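Local coordinates for protein bradyzoite pseudokinase 1 (Toxoplasma gondii, PDB 6M7Z) that is a divergent kinase that lacks the glycine-rich loop and regulates membrane ultrastructure of the Toxoplasma parasitophorous vacuole, at residues 15-20 against 87-92; 81-86 against 120-125; 111-116 against 125-130; 146-151 against 297-302. One frame throughout, in Å; residues are numbered along the deposited sequence.

Contact 1. Residues 15-20 against 87-92; sequences WSWMSY and DPKYSV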
loop_
_atom_site.group_PDB
_atom_site.type_symbol
_atom_site.label_atom_id
_atom_site.label_comp_id
_atom_site.label_asym_id
_atom_site.label_seq_id
_atom_site.Cartn_x
_atom_site.Cartn_y
_atom_site.Cartn_z
ATOM N N TRP A 15 -27.167 6.448 1.766
ATOM C CA TRP A 15 -27.573 7.077 0.502
ATOM C C TRP A 15 -26.386 7.823 -0.126
ATOM O O TRP A 15 -26.250 7.848 -1.361
ATOM C CB TRP A 15 -28.792 7.989 0.703
ATOM C CG TRP A 15 -29.308 8.560 -0.585
ATOM C CD1 TRP A 15 -30.163 7.946 -1.459
ATOM C CD2 TRP A 15 -29.020 9.854 -1.155
ATOM N NE1 TRP A 15 -30.439 8.767 -2.520
ATOM C CE2 TRP A 15 -29.736 9.936 -2.374
ATOM C CE3 TRP A 15 -28.232 10.948 -0.768
ATOM C CZ2 TRP A 15 -29.695 11.069 -3.192
ATOM C CZ3 TRP A 15 -28.186 12.063 -1.582
ATOM C CH2 TRP A 15 -28.910 12.120 -2.777
ATOM N N SER A 16 -25.524 8.411 0.714
ATOM C CA SER A 16 -24.289 9.062 0.233
ATOM C C SER A 16 -23.411 8.058 -0.528
ATOM O O SER A 16 -22.944 8.380 -1.618
ATOM C CB SER A 16 -23.491 9.686 1.356
ATOM O OG SER A 16 -24.305 10.436 2.220
ATOM N N TRP A 17 -23.188 6.870 0.071
ATOM C CA TRP A 17 -22.307 5.847 -0.494
ATOM C C TRP A 17 -22.907 5.310 -1.797
ATOM O O TRP A 17 -22.177 5.119 -2.781
ATOM C CB TRP A 17 -22.060 4.700 0.498
ATOM C CG TRP A 17 -21.162 5.094 1.622
ATOM C CD1 TRP A 17 -21.473 5.157 2.945
ATOM C CD2 TRP A 17 -19.802 5.533 1.511
ATOM N NE1 TRP A 17 -20.388 5.591 3.666
ATOM C CE2 TRP A 17 -19.351 5.835 2.811
ATOM C CE3 TRP A 17 -18.920 5.704 0.441
ATOM C CZ2 TRP A 17 -18.063 6.299 3.069
ATOM C CZ3 TRP A 17 -17.646 6.169 0.690
ATOM C CH2 TRP A 17 -17.227 6.469 1.987
ATOM N N MET A 18 -24.228 5.079 -1.786
ATOM C CA MET A 18 -24.906 4.578 -2.959
ATOM C C MET A 18 -24.789 5.607 -4.090
ATOM O O MET A 18 -24.516 5.256 -5.253
ATOM C CB MET A 18 -26.384 4.294 -2.676
ATOM C CG MET A 18 -27.087 3.602 -3.835
ATOM S SD MET A 18 -26.372 1.975 -4.176
ATOM C CE MET A 18 -27.036 1.622 -5.805
ATOM N N SER A 19 -25.005 6.873 -3.736
ATOM C CA SER A 19 -24.873 7.973 -4.693
ATOM C C SER A 19 -23.446 7.996 -5.249
ATOM O O SER A 19 -23.256 8.106 -6.458
ATOM C CB SER A 19 -25.246 9.302 -4.080
ATOM O OG SER A 19 -26.636 9.564 -4.266
ATOM N N TYR A 20 -22.450 7.854 -4.365
ATOM C CA TYR A 20 -21.059 7.920 -4.786
ATOM C C TYR A 20 -20.719 6.763 -5.729
ATOM O O TYR A 20 -19.973 6.942 -6.683
ATOM C CB TYR A 20 -20.083 7.932 -3.615
ATOM C CG TYR A 20 -18.721 8.416 -4.046
ATOM C CD1 TYR A 20 -18.433 9.770 -4.121
ATOM C CD2 TYR A 20 -17.734 7.517 -4.421
ATOM C CE1 TYR A 20 -17.189 10.220 -4.527
ATOM C CE2 TYR A 20 -16.477 7.949 -4.799
ATOM C CZ TYR A 20 -16.207 9.308 -4.868
ATOM O OH TYR A 20 -14.978 9.772 -5.256
ATOM N N ASP A 87 -24.782 -2.794 1.235
ATOM C CA ASP A 87 -23.639 -2.135 1.854
ATOM C C ASP A 87 -22.688 -1.604 0.776
ATOM O O ASP A 87 -21.592 -2.132 0.552
ATOM C CB ASP A 87 -22.928 -3.100 2.798
ATOM C CG ASP A 87 -21.733 -2.478 3.493
ATOM O OD1 ASP A 87 -21.765 -1.242 3.687
ATOM O OD2 ASP A 87 -20.775 -3.234 3.813
ATOM N N PRO A 88 -23.048 -0.507 0.080
ATOM C CA PRO A 88 -22.210 0.006 -1.004
ATOM C C PRO A 88 -20.833 0.509 -0.527
ATOM O O PRO A 88 -19.866 0.499 -1.300
ATOM C CB PRO A 88 -23.047 1.156 -1.582
ATOM C CG PRO A 88 -23.945 1.590 -0.442
ATOM C CD PRO A 88 -24.250 0.307 0.307
ATOM N N LYS A 89 -20.753 0.904 0.750
ATOM C CA LYS A 89 -19.527 1.398 1.329
ATOM C C LYS A 89 -18.369 0.417 1.090
ATOM O O LYS A 89 -17.274 0.815 0.692
ATOM C CB LYS A 89 -19.707 1.674 2.817
ATOM C CG LYS A 89 -18.482 2.320 3.461
ATOM C CD LYS A 89 -18.559 2.551 4.943
ATOM C CE LYS A 89 -17.330 3.307 5.393
ATOM N NZ LYS A 89 -17.498 3.841 6.760
ATOM N N TYR A 90 -18.621 -0.870 1.313
ATOM C CA TYR A 90 -17.557 -1.858 1.235
ATOM C C TYR A 90 -16.894 -1.806 -0.149
ATOM O O TYR A 90 -15.690 -2.016 -0.241
ATOM C CB TYR A 90 -18.071 -3.246 1.649
ATOM C CG TYR A 90 -17.336 -4.397 1.016
ATOM C CD1 TYR A 90 -17.755 -4.897 -0.216
ATOM C CD2 TYR A 90 -16.215 -4.974 1.610
ATOM C CE1 TYR A 90 -17.054 -5.906 -0.858
ATOM C CE2 TYR A 90 -15.524 -6.003 0.989
ATOM C CZ TYR A 90 -15.943 -6.465 -0.253
ATOM O OH TYR A 90 -15.315 -7.483 -0.914
ATOM N N SER A 91 -17.651 -1.503 -1.219
ATOM C CA SER A 91 -17.094 -1.595 -2.586
ATOM C C SER A 91 -16.539 -0.262 -3.099
ATOM O O SER A 91 -15.734 -0.283 -4.046
ATOM C CB SER A 91 -18.065 -2.204 -3.573
ATOM O OG SER A 91 -19.136 -1.327 -3.854
ATOM N N VAL A 92 -16.925 0.869 -2.493
ATOM C CA VAL A 92 -16.504 2.174 -3.007
ATOM C C VAL A 92 -15.662 2.962 -2.005
ATOM O O VAL A 92 -15.210 4.061 -2.364
ATOM C CB VAL A 92 -17.697 3.027 -3.481
ATOM C CG1 VAL A 92 -18.515 2.276 -4.509
ATOM C CG2 VAL A 92 -18.582 3.477 -2.344
#

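Contact 2. Residues 81-86 against 120-125; sequences RLINLL and FLTYIF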
loop_
_atom_site.group_PDB
_atom_site.type_symbol
_atom_site.label_atom_id
_atom_site.label_comp_id
_atom_site.label_asym_id
_atom_site.label_seq_id
_atom_site.Cartn_x
_atom_site.Cartn_y
_atom_site.Cartn_z
ATOM N N ARG A 81 -13.834 -5.638 -6.477
ATOM C CA ARG A 81 -14.734 -5.973 -5.380
ATOM C C ARG A 81 -16.153 -6.114 -5.942
ATOM O O ARG A 81 -16.586 -5.331 -6.808
ATOM C CB ARG A 81 -14.764 -4.894 -4.293
ATOM C CG ARG A 81 -13.591 -4.886 -3.319
ATOM C CD ARG A 81 -13.764 -3.936 -2.164
ATOM N NE ARG A 81 -13.101 -4.336 -0.917
ATOM C CZ ARG A 81 -11.883 -3.949 -0.544
ATOM N NH1 ARG A 81 -11.093 -3.337 -1.414
ATOM N NH2 ARG A 81 -11.480 -4.133 0.707
ATOM N N LEU A 82 -16.879 -7.100 -5.413
ATOM C CA LEU A 82 -18.265 -7.317 -5.747
ATOM C C LEU A 82 -19.104 -6.200 -5.114
ATOM O O LEU A 82 -18.978 -5.933 -3.926
ATOM C CB LEU A 82 -18.669 -8.688 -5.210
ATOM C CG LEU A 82 -19.930 -9.302 -5.820
ATOM C CD1 LEU A 82 -19.726 -9.630 -7.295
ATOM C CD2 LEU A 82 -20.370 -10.531 -5.034
ATOM N N ILE A 83 -19.926 -5.528 -5.925
ATOM C CA ILE A 83 -20.860 -4.517 -5.425
ATOM C C ILE A 83 -21.942 -5.215 -4.587
ATOM O O ILE A 83 -22.585 -6.154 -5.043
ATOM C CB ILE A 83 -21.484 -3.714 -6.575
ATOM C CG1 ILE A 83 -20.436 -2.821 -7.258
ATOM C CG2 ILE A 83 -22.682 -2.914 -6.072
ATOM C CD1 ILE A 83 -20.904 -2.242 -8.596
ATOM N N ASN A 84 -22.107 -4.746 -3.352
ATOM C CA ASN A 84 -23.144 -5.198 -2.447
ATOM C C ASN A 84 -24.148 -4.057 -2.284
ATOM O O ASN A 84 -23.798 -3.022 -1.731
ATOM C CB ASN A 84 -22.542 -5.608 -1.104
ATOM C CG ASN A 84 -23.559 -6.160 -0.129
ATOM O OD1 ASN A 84 -24.751 -6.152 -0.398
ATOM N ND2 ASN A 84 -23.113 -6.630 1.024
ATOM N N LEU A 85 -25.379 -4.251 -2.752
ATOM C CA LEU A 85 -26.399 -3.175 -2.756
ATOM C C LEU A 85 -26.953 -2.910 -1.334
ATOM O O LEU A 85 -27.551 -1.874 -1.105
ATOM C CB LEU A 85 -27.523 -3.558 -3.727
ATOM C CG LEU A 85 -27.109 -3.813 -5.177
ATOM C CD1 LEU A 85 -28.250 -4.498 -5.933
ATOM C CD2 LEU A 85 -26.657 -2.526 -5.880
ATOM N N LEU A 86 -26.738 -3.830 -0.381
ATOM C CA LEU A 86 -27.097 -3.612 1.033
ATOM C C LEU A 86 -26.002 -2.834 1.783
ATOM O O LEU A 86 -26.276 -2.282 2.837
ATOM C CB LEU A 86 -27.348 -4.957 1.716
ATOM C CG LEU A 86 -28.452 -5.801 1.081
ATOM C CD1 LEU A 86 -28.617 -7.113 1.830
ATOM C CD2 LEU A 86 -29.761 -5.038 1.010
ATOM N N PHE A 120 -21.419 -5.216 -11.865
ATOM C CA PHE A 120 -21.433 -5.894 -10.529
ATOM C C PHE A 120 -20.108 -5.755 -9.754
ATOM O O PHE A 120 -20.029 -6.264 -8.638
ATOM C CB PHE A 120 -21.753 -7.385 -10.683
ATOM C CG PHE A 120 -22.715 -7.695 -11.799
ATOM C CD1 PHE A 120 -24.073 -7.404 -11.671
ATOM C CD2 PHE A 120 -22.260 -8.257 -12.984
ATOM C CE1 PHE A 120 -24.963 -7.690 -12.700
ATOM C CE2 PHE A 120 -23.150 -8.539 -14.014
ATOM C CZ PHE A 120 -24.499 -8.264 -13.868
ATOM N N LEU A 121 -19.099 -5.084 -10.332
ATOM C CA LEU A 121 -17.788 -4.944 -9.719
ATOM C C LEU A 121 -17.371 -3.475 -9.688
ATOM O O LEU A 121 -17.703 -2.739 -10.592
ATOM C CB LEU A 121 -16.760 -5.733 -10.540
ATOM C CG LEU A 121 -17.016 -7.232 -10.676
ATOM C CD1 LEU A 121 -16.054 -7.849 -11.670
ATOM C CD2 LEU A 121 -16.923 -7.935 -9.319
ATOM N N THR A 122 -16.600 -3.082 -8.666
ATOM C CA THR A 122 -15.782 -1.870 -8.741
ATOM C C THR A 122 -14.324 -2.266 -9.007
ATOM O O THR A 122 -13.912 -3.385 -8.639
ATOM C CB THR A 122 -15.884 -1.041 -7.457
ATOM O OG1 THR A 122 -15.375 -1.816 -6.357
ATOM C CG2 THR A 122 -17.304 -0.602 -7.167
ATOM N N TYR A 123 -13.567 -1.357 -9.638
ATOM C CA TYR A 123 -12.198 -1.591 -10.051
ATOM C C TYR A 123 -11.300 -0.433 -9.579
ATOM O O TYR A 123 -11.691 0.728 -9.651
ATOM C CB TYR A 123 -12.063 -1.665 -11.570
ATOM C CG TYR A 123 -12.858 -2.729 -12.276
ATOM C CD1 TYR A 123 -14.227 -2.611 -12.444
ATOM C CD2 TYR A 123 -12.233 -3.807 -12.855
ATOM C CE1 TYR A 123 -14.963 -3.570 -13.116
ATOM C CE2 TYR A 123 -12.950 -4.784 -13.531
ATOM C CZ TYR A 123 -14.317 -4.653 -13.682
ATOM O OH TYR A 123 -15.031 -5.607 -14.349
ATOM N N ILE A 124 -10.099 -0.762 -9.098
ATOM C CA ILE A 124 -9.023 0.174 -8.914
ATOM C C ILE A 124 -7.803 -0.387 -9.640
ATOM O O ILE A 124 -7.400 -1.512 -9.381
ATOM C CB ILE A 124 -8.676 0.406 -7.428
ATOM C CG1 ILE A 124 -9.866 0.908 -6.625
ATOM C CG2 ILE A 124 -7.475 1.355 -7.294
ATOM C CD1 ILE A 124 -9.520 1.198 -5.181
ATOM N N PHE A 125 -7.211 0.415 -10.519
ATOM C CA PHE A 125 -6.020 0.019 -11.220
ATOM C C PHE A 125 -4.802 0.598 -10.481
ATOM O O PHE A 125 -4.835 1.709 -9.945
ATOM C CB PHE A 125 -6.136 0.418 -12.690
ATOM C CG PHE A 125 -7.149 -0.399 -13.460
ATOM C CD1 PHE A 125 -8.487 -0.042 -13.482
ATOM C CD2 PHE A 125 -6.769 -1.555 -14.128
ATOM C CE1 PHE A 125 -9.421 -0.821 -14.152
ATOM C CE2 PHE A 125 -7.706 -2.335 -14.791
ATOM C CZ PHE A 125 -9.034 -1.964 -14.814
#

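Contact 3. Residues 111-116 against 125-130; sequences PSLGEY and FHPLSK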
loop_
_atom_site.group_PDB
_atom_site.type_symbol
_atom_site.label_atom_id
_atom_site.label_comp_id
_atom_site.label_asym_id
_atom_site.label_seq_id
_atom_site.Cartn_x
_atom_site.Cartn_y
_atom_site.Cartn_z
ATOM N N PRO A 111 -0.012 4.405 -5.660
ATOM C CA PRO A 111 -0.859 5.228 -6.515
ATOM C C PRO A 111 -1.974 4.448 -7.230
ATOM O O PRO A 111 -1.799 3.277 -7.551
ATOM C CB PRO A 111 0.113 5.816 -7.555
ATOM C CG PRO A 111 1.305 4.862 -7.580
ATOM C CD PRO A 111 1.302 4.144 -6.251
ATOM N N SER A 112 -3.106 5.127 -7.444
ATOM C CA SER A 112 -4.204 4.652 -8.287
ATOM C C SER A 112 -4.025 5.189 -9.713
ATOM O O SER A 112 -3.689 6.341 -9.873
ATOM C CB SER A 112 -5.531 5.093 -7.725
ATOM O OG SER A 112 -6.570 4.823 -8.660
ATOM N N LEU A 113 -4.279 4.351 -10.723
ATOM C CA LEU A 113 -4.284 4.758 -12.137
ATOM C C LEU A 113 -5.714 5.014 -12.635
ATOM O O LEU A 113 -5.902 5.341 -13.798
ATOM C CB LEU A 113 -3.647 3.655 -12.984
ATOM C CG LEU A 113 -2.207 3.305 -12.632
ATOM C CD1 LEU A 113 -1.700 2.183 -13.547
ATOM C CD2 LEU A 113 -1.294 4.537 -12.710
ATOM N N GLY A 114 -6.711 4.843 -11.765
ATOM C CA GLY A 114 -8.115 5.026 -12.134
ATOM C C GLY A 114 -9.043 4.103 -11.370
ATOM O O GLY A 114 -8.678 2.966 -11.059
ATOM N N GLU A 115 -10.250 4.604 -11.089
ATOM C CA GLU A 115 -11.303 3.858 -10.392
ATOM C C GLU A 115 -12.533 3.802 -11.301
ATOM O O GLU A 115 -12.923 4.801 -11.857
ATOM C CB GLU A 115 -11.650 4.517 -9.054
ATOM C CG GLU A 115 -10.436 4.982 -8.259
ATOM C CD GLU A 115 -9.747 6.258 -8.746
ATOM O OE1 GLU A 115 -10.422 7.108 -9.390
ATOM O OE2 GLU A 115 -8.546 6.420 -8.472
ATOM N N TYR A 116 -13.135 2.616 -11.429
ATOM C CA TYR A 116 -14.268 2.403 -12.324
ATOM C C TYR A 116 -15.302 1.485 -11.665
ATOM O O TYR A 116 -15.032 0.823 -10.691
ATOM C CB TYR A 116 -13.801 1.836 -13.665
ATOM C CG TYR A 116 -12.802 2.712 -14.369
ATOM C CD1 TYR A 116 -11.453 2.626 -14.069
ATOM C CD2 TYR A 116 -13.209 3.677 -15.287
ATOM C CE1 TYR A 116 -10.520 3.444 -14.681
ATOM C CE2 TYR A 116 -12.284 4.479 -15.940
ATOM C CZ TYR A 116 -10.933 4.368 -15.633
ATOM O OH TYR A 116 -10.022 5.169 -16.265
ATOM N N PHE A 125 -7.211 0.415 -10.519
ATOM C CA PHE A 125 -6.020 0.019 -11.220
ATOM C C PHE A 125 -4.802 0.598 -10.481
ATOM O O PHE A 125 -4.835 1.709 -9.945
ATOM C CB PHE A 125 -6.136 0.418 -12.690
ATOM C CG PHE A 125 -7.149 -0.399 -13.460
ATOM C CD1 PHE A 125 -8.487 -0.042 -13.482
ATOM C CD2 PHE A 125 -6.769 -1.555 -14.128
ATOM C CE1 PHE A 125 -9.421 -0.821 -14.152
ATOM C CE2 PHE A 125 -7.706 -2.335 -14.791
ATOM C CZ PHE A 125 -9.034 -1.964 -14.814
ATOM N N HIS A 126 -3.740 -0.207 -10.417
ATOM C CA HIS A 126 -2.465 0.157 -9.830
ATOM C C HIS A 126 -1.355 -0.192 -10.806
ATOM O O HIS A 126 -1.523 -1.072 -11.639
ATOM C CB HIS A 126 -2.214 -0.600 -8.517
ATOM C CG HIS A 126 -3.172 -0.275 -7.431
ATOM N ND1 HIS A 126 -3.254 0.977 -6.883
ATOM C CD2 HIS A 126 -4.070 -1.047 -6.784
ATOM C CE1 HIS A 126 -4.184 0.974 -5.941
ATOM N NE2 HIS A 126 -4.714 -0.256 -5.875
ATOM N N PRO A 127 -0.159 0.423 -10.671
ATOM C CA PRO A 127 1.017 -0.079 -11.362
ATOM C C PRO A 127 1.228 -1.522 -10.883
ATOM O O PRO A 127 0.953 -1.832 -9.715
ATOM C CB PRO A 127 2.164 0.828 -10.912
ATOM C CG PRO A 127 1.514 2.013 -10.240
ATOM C CD PRO A 127 0.137 1.571 -9.800
ATOM N N LEU A 128 1.669 -2.401 -11.786
ATOM C CA LEU A 128 1.944 -3.765 -11.408
ATOM C C LEU A 128 3.255 -3.782 -10.635
ATOM O O LEU A 128 4.298 -3.434 -11.172
ATOM C CB LEU A 128 2.031 -4.635 -12.655
ATOM C CG LEU A 128 2.388 -6.089 -12.400
ATOM C CD1 LEU A 128 1.442 -6.722 -11.370
ATOM C CD2 LEU A 128 2.388 -6.839 -13.735
ATOM N N SER A 129 3.188 -4.151 -9.353
ATOM C CA SER A 129 4.346 -4.089 -8.472
ATOM C C SER A 129 5.279 -5.269 -8.773
ATOM O O SER A 129 4.842 -6.308 -9.284
ATOM C CB SER A 129 3.919 -4.063 -7.028
ATOM O OG SER A 129 3.854 -5.377 -6.479
ATOM N N LYS A 130 6.560 -5.085 -8.446
ATOM C CA LYS A 130 7.567 -6.135 -8.563
ATOM C C LYS A 130 7.351 -7.199 -7.489
ATOM O O LYS A 130 7.788 -8.321 -7.675
ATOM C CB LYS A 130 8.979 -5.556 -8.435
ATOM C CG LYS A 130 9.460 -4.762 -9.638
ATOM C CD LYS A 130 10.038 -5.649 -10.773
ATOM C CE LYS A 130 9.765 -5.118 -12.167
ATOM N NZ LYS A 130 9.504 -6.204 -13.144
#

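Contact 4. Residues 146-151 against 297-302; sequences VQVLAA and EGLNFE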
loop_
_atom_site.group_PDB
_atom_site.type_symbol
_atom_site.label_atom_id
_atom_site.label_comp_id
_atom_site.label_asym_id
_atom_site.label_seq_id
_atom_site.Cartn_x
_atom_site.Cartn_y
_atom_site.Cartn_z
ATOM N N VAL A 146 18.629 -2.597 5.183
ATOM C CA VAL A 146 17.656 -2.683 6.271
ATOM C C VAL A 146 17.348 -1.282 6.824
ATOM O O VAL A 146 16.205 -0.956 7.142
ATOM C CB VAL A 146 18.167 -3.622 7.374
ATOM C CG1 VAL A 146 17.326 -3.547 8.634
ATOM C CG2 VAL A 146 18.222 -5.050 6.866
ATOM N N GLN A 147 18.393 -0.472 6.975
ATOM C CA GLN A 147 18.278 0.847 7.566
ATOM C C GLN A 147 17.331 1.711 6.717
ATOM O O GLN A 147 16.440 2.375 7.241
ATOM C CB GLN A 147 19.671 1.470 7.664
ATOM C CG GLN A 147 19.682 2.855 8.284
ATOM C CD GLN A 147 20.956 3.611 8.007
ATOM O OE1 GLN A 147 21.629 3.393 6.997
ATOM N NE2 GLN A 147 21.306 4.489 8.930
ATOM N N VAL A 148 17.541 1.682 5.400
ATOM C CA VAL A 148 16.822 2.548 4.473
ATOM C C VAL A 148 15.386 2.040 4.303
ATOM O O VAL A 148 14.462 2.846 4.195
ATOM C CB VAL A 148 17.557 2.656 3.122
ATOM C CG1 VAL A 148 16.750 3.454 2.099
ATOM C CG2 VAL A 148 18.941 3.273 3.301
ATOM N N LEU A 149 15.205 0.712 4.289
ATOM C CA LEU A 149 13.872 0.120 4.132
ATOM C C LEU A 149 13.001 0.511 5.325
ATOM O O LEU A 149 11.863 0.961 5.162
ATOM C CB LEU A 149 13.975 -1.403 4.015
ATOM C CG LEU A 149 12.640 -2.142 3.895
ATOM C CD1 LEU A 149 11.808 -1.613 2.744
ATOM C CD2 LEU A 149 12.882 -3.618 3.687
ATOM N N ALA A 150 13.565 0.363 6.523
ATOM C CA ALA A 150 12.865 0.687 7.759
ATOM C C ALA A 150 12.478 2.168 7.770
ATOM O O ALA A 150 11.385 2.517 8.174
ATOM C CB ALA A 150 13.725 0.331 8.942
ATOM N N ALA A 151 13.387 3.025 7.296
ATOM C CA ALA A 151 13.157 4.469 7.278
ATOM C C ALA A 151 12.055 4.801 6.250
ATOM O O ALA A 151 11.193 5.630 6.517
ATOM C CB ALA A 151 14.445 5.197 6.980
ATOM N N GLU A 297 20.436 7.684 11.989
ATOM C CA GLU A 297 21.388 8.810 11.957
ATOM C C GLU A 297 22.213 8.753 10.664
ATOM O O GLU A 297 22.687 7.701 10.260
ATOM C CB GLU A 297 22.272 8.836 13.204
ATOM C CG GLU A 297 21.583 9.500 14.380
ATOM C CD GLU A 297 22.235 9.262 15.722
ATOM O OE1 GLU A 297 23.446 8.938 15.753
ATOM O OE2 GLU A 297 21.521 9.397 16.731
ATOM N N GLY A 298 22.349 9.919 10.029
ATOM C CA GLY A 298 23.042 10.077 8.756
ATOM C C GLY A 298 22.102 10.047 7.560
ATOM O O GLY A 298 22.542 10.305 6.439
ATOM N N LEU A 299 20.816 9.745 7.789
ATOM C CA LEU A 299 19.820 9.683 6.714
ATOM C C LEU A 299 19.100 11.029 6.586
ATOM O O LEU A 299 18.713 11.633 7.586
ATOM C CB LEU A 299 18.799 8.578 7.008
ATOM C CG LEU A 299 19.236 7.153 6.693
ATOM C CD1 LEU A 299 18.133 6.180 7.069
ATOM C CD2 LEU A 299 19.606 7.011 5.224
ATOM N N ASN A 300 18.910 11.459 5.336
ATOM C CA ASN A 300 18.088 12.605 4.995
ATOM C C ASN A 300 16.648 12.120 4.789
ATOM O O ASN A 300 16.301 11.616 3.704
ATOM C CB ASN A 300 18.619 13.331 3.755
ATOM C CG ASN A 300 17.859 14.603 3.444
ATOM O OD1 ASN A 300 17.012 15.045 4.226
ATOM N ND2 ASN A 300 18.158 15.202 2.304
ATOM N N PHE A 301 15.819 12.299 5.826
ATOM C CA PHE A 301 14.414 11.891 5.795
ATOM C C PHE A 301 13.631 12.663 4.723
ATOM O O PHE A 301 12.648 12.148 4.214
ATOM C CB PHE A 301 13.768 12.048 7.178
ATOM C CG PHE A 301 13.727 10.760 7.961
ATOM C CD1 PHE A 301 12.806 9.772 7.644
ATOM C CD2 PHE A 301 14.629 10.512 8.985
ATOM C CE1 PHE A 301 12.796 8.565 8.327
ATOM C CE2 PHE A 301 14.611 9.306 9.671
ATOM C CZ PHE A 301 13.693 8.336 9.345
ATOM N N GLU A 302 14.065 13.882 4.382
ATOM C CA GLU A 302 13.368 14.684 3.380
ATOM C C GLU A 302 13.421 13.966 2.021
ATOM O O GLU A 302 12.441 14.014 1.277
ATOM C CB GLU A 302 13.925 16.108 3.300
ATOM C CG GLU A 302 12.915 17.086 2.705
ATOM C CD GLU A 302 13.265 18.562 2.785
ATOM O OE1 GLU A 302 14.365 18.944 2.318
ATOM O OE2 GLU A 302 12.418 19.343 3.289
#

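Contact 1. Residues 15-20 against 87-92
Trp17 of helix 14-23 lies against Pro88, Lys89 and Val92 in the first turns of helix 88-101, which by its place after strand 76-82 probably corresponds to αC of the kinase N-lobe. The two short helical segments approach to 8.9 Å between axes and cross at 44°. The tight part is the indole. Lys89, with CG anti to its backbone N (chi1 -175°) and the chain extended beyond, runs across one ring face: Lys89 CB sits by Trp17 CG and CD1, Lys89 CG lies 3.8 Å from the centroid of the five-membered ring in a CH-pi contact, and Lys89 CE comes 3.9 Å from Trp17 CZ2. Further along, Tyr96 meets the same indole edge-to-face. Nearer the backbone, Trp17 CB touches Pro88 CG at 3.8 Å. The looser side belongs to Met18, which, like Lys89 as a whole, is partly exposed. Met18 CB stays 4.3 Å from Pro88 CG, and the Met18 side chain starts away from helix 88-101; its backbone N is the nearer atom, 3.7 Å from Pro88 CG. At the buried end, Val92 CG2, set between its own backbone N and carbonyl carbon, presses to 3.6 Å from Trp17 CE3.

Contact 2. Residues 81-86 against 120-125
Ile83 lies just past the end of strand 76-82, over the start of strand 121-127, in an antiparallel pairing that matches β3 beside β5 of a kinase N-lobe. Its CB rests 3.6 Å from Phe120 O. CG1, turned anti to the carbonyl carbon (chi1 -69°), meets Thr122 CG2 at 3.8 Å, and the tip, CD1, ends 3.8 Å from Leu121 N. The backbones are joined by Ile83 N to Phe120 O, 2.8 Å and nearly straight, although the donor stands 37° above the carbonyl plane. Arg81 and Thr122 exchange both backbone bonds, Thr122 N to Arg81 O at 2.9 Å and Arg81 N to Thr122 O at 3.1 Å. On the face opposite Arg81 and Thr122, the Leu82 and Leu121 side chains cross, Leu82 CD1 3.9 Å from Leu121 CD2. Arg81 sends its guanidinium away to a salt bridge with Asp189. Thr122 OG1 bonds to Ser91 O of helix 88-101, which also receives Ile83, while Leu121 packs on helix 33-39 from the opposite face of the sheet.

Contact 3. Residues 111-116 against 125-130
Leu113 is one bump: its CB sits 4.1 Å from Phe125 CB. A chi1 of -60° sets its CG anti to the carbonyl carbon, and a chi2 of 180° carries CD1 over the His126-Pro127 peptide, 3.6 Å from His126 C. Beside it the Pro111 and Pro127 rings cross obliquely, CG to CG at 3.9 Å, at the end of the β-hairpin of strands 114-117 and 121-127 away from its turn. His126 meets Pro111 O with its ring edge. ND1 gives a straight bond to Pro111 O, 2.8 Å and 175°, the oxygen lying in the ring plane. At the other end Gly114, whose backbone angles suit glycine, presents no side chain where Phe125 and Tyr116 come together; the two aromatic side chains cross at about a right angle, Tyr116 CD1 to Phe125 CE1 at 4.0 Å. The backbones join through Leu113 N to Phe125 O, 2.8 Å, and Phe125 N to Gly114 O, 3.0 Å. Ser112 OG takes the N-H of Gly114 in an ST turn just before strand 114-117, an outermost strand of the sheet. Phe125 and Tyr116 face helix 59-65, Ser112 and Glu115 face helix 88-101, and Leu113 reaches Val76 of strand 76-82.

Contact 4. Residues 146-151 against 297-302
Gln147 reaches tip to tip toward Leu299, its CG 3.9 Å from Leu299 CD1 and its amide carbon CD close by the same methyl. Gln147 CG stands anti to the backbone N (chi1 -179°) and the chain runs on extended to CD. Gln147 NE2 lies 4.0 Å from Leu299 CG; the hydrogen bond of that amide is made to Leu295 O, in the run leading to 297-302. Leu299 CD1 also presses on Ala151 CB at 3.8 Å, one turn further along helix 146-161, while CD2 stays a looser 4.3 Å from Val148 CG2. Phe301 comes in edge-on: its CE1 lies 3.8 Å from Ala151 O, near the ring plane, and 4.0 Å from Ala151 CB. Asn300 N-caps helix 301-306, OD1 accepting from Glu302 N. Helix 146-161, which probably corresponds to αE of the kinase C-lobe, receives the segment that follows helix 287-291. Since the side chains meet mainly through carbon, van der Waals contact of Leu299 CD1 with Gln147 and Ala151 probably does most of the holding.

From the N terminus, contact 1 closes first, bringing helix 14-23 back against the start of helix 88-101. Contact 2 opens inside that loop at 81-86 and closes after it, at 120-125, so contacts 1 and 2 cross; they touch where Ser91 meets Thr122. Contact 3 opens at 111-116, before contact 2 has closed, and crosses it too; the pair share Phe125 and strand 121-127, while contact 3 closes only a short hairpin loop. These three tie the N-terminal helix, helix 88-101 and the sheet into one N-lobe. Contact 4 follows in series and spans a far longer loop within the C-lobe, its centre about 27 Å from that of contact 3.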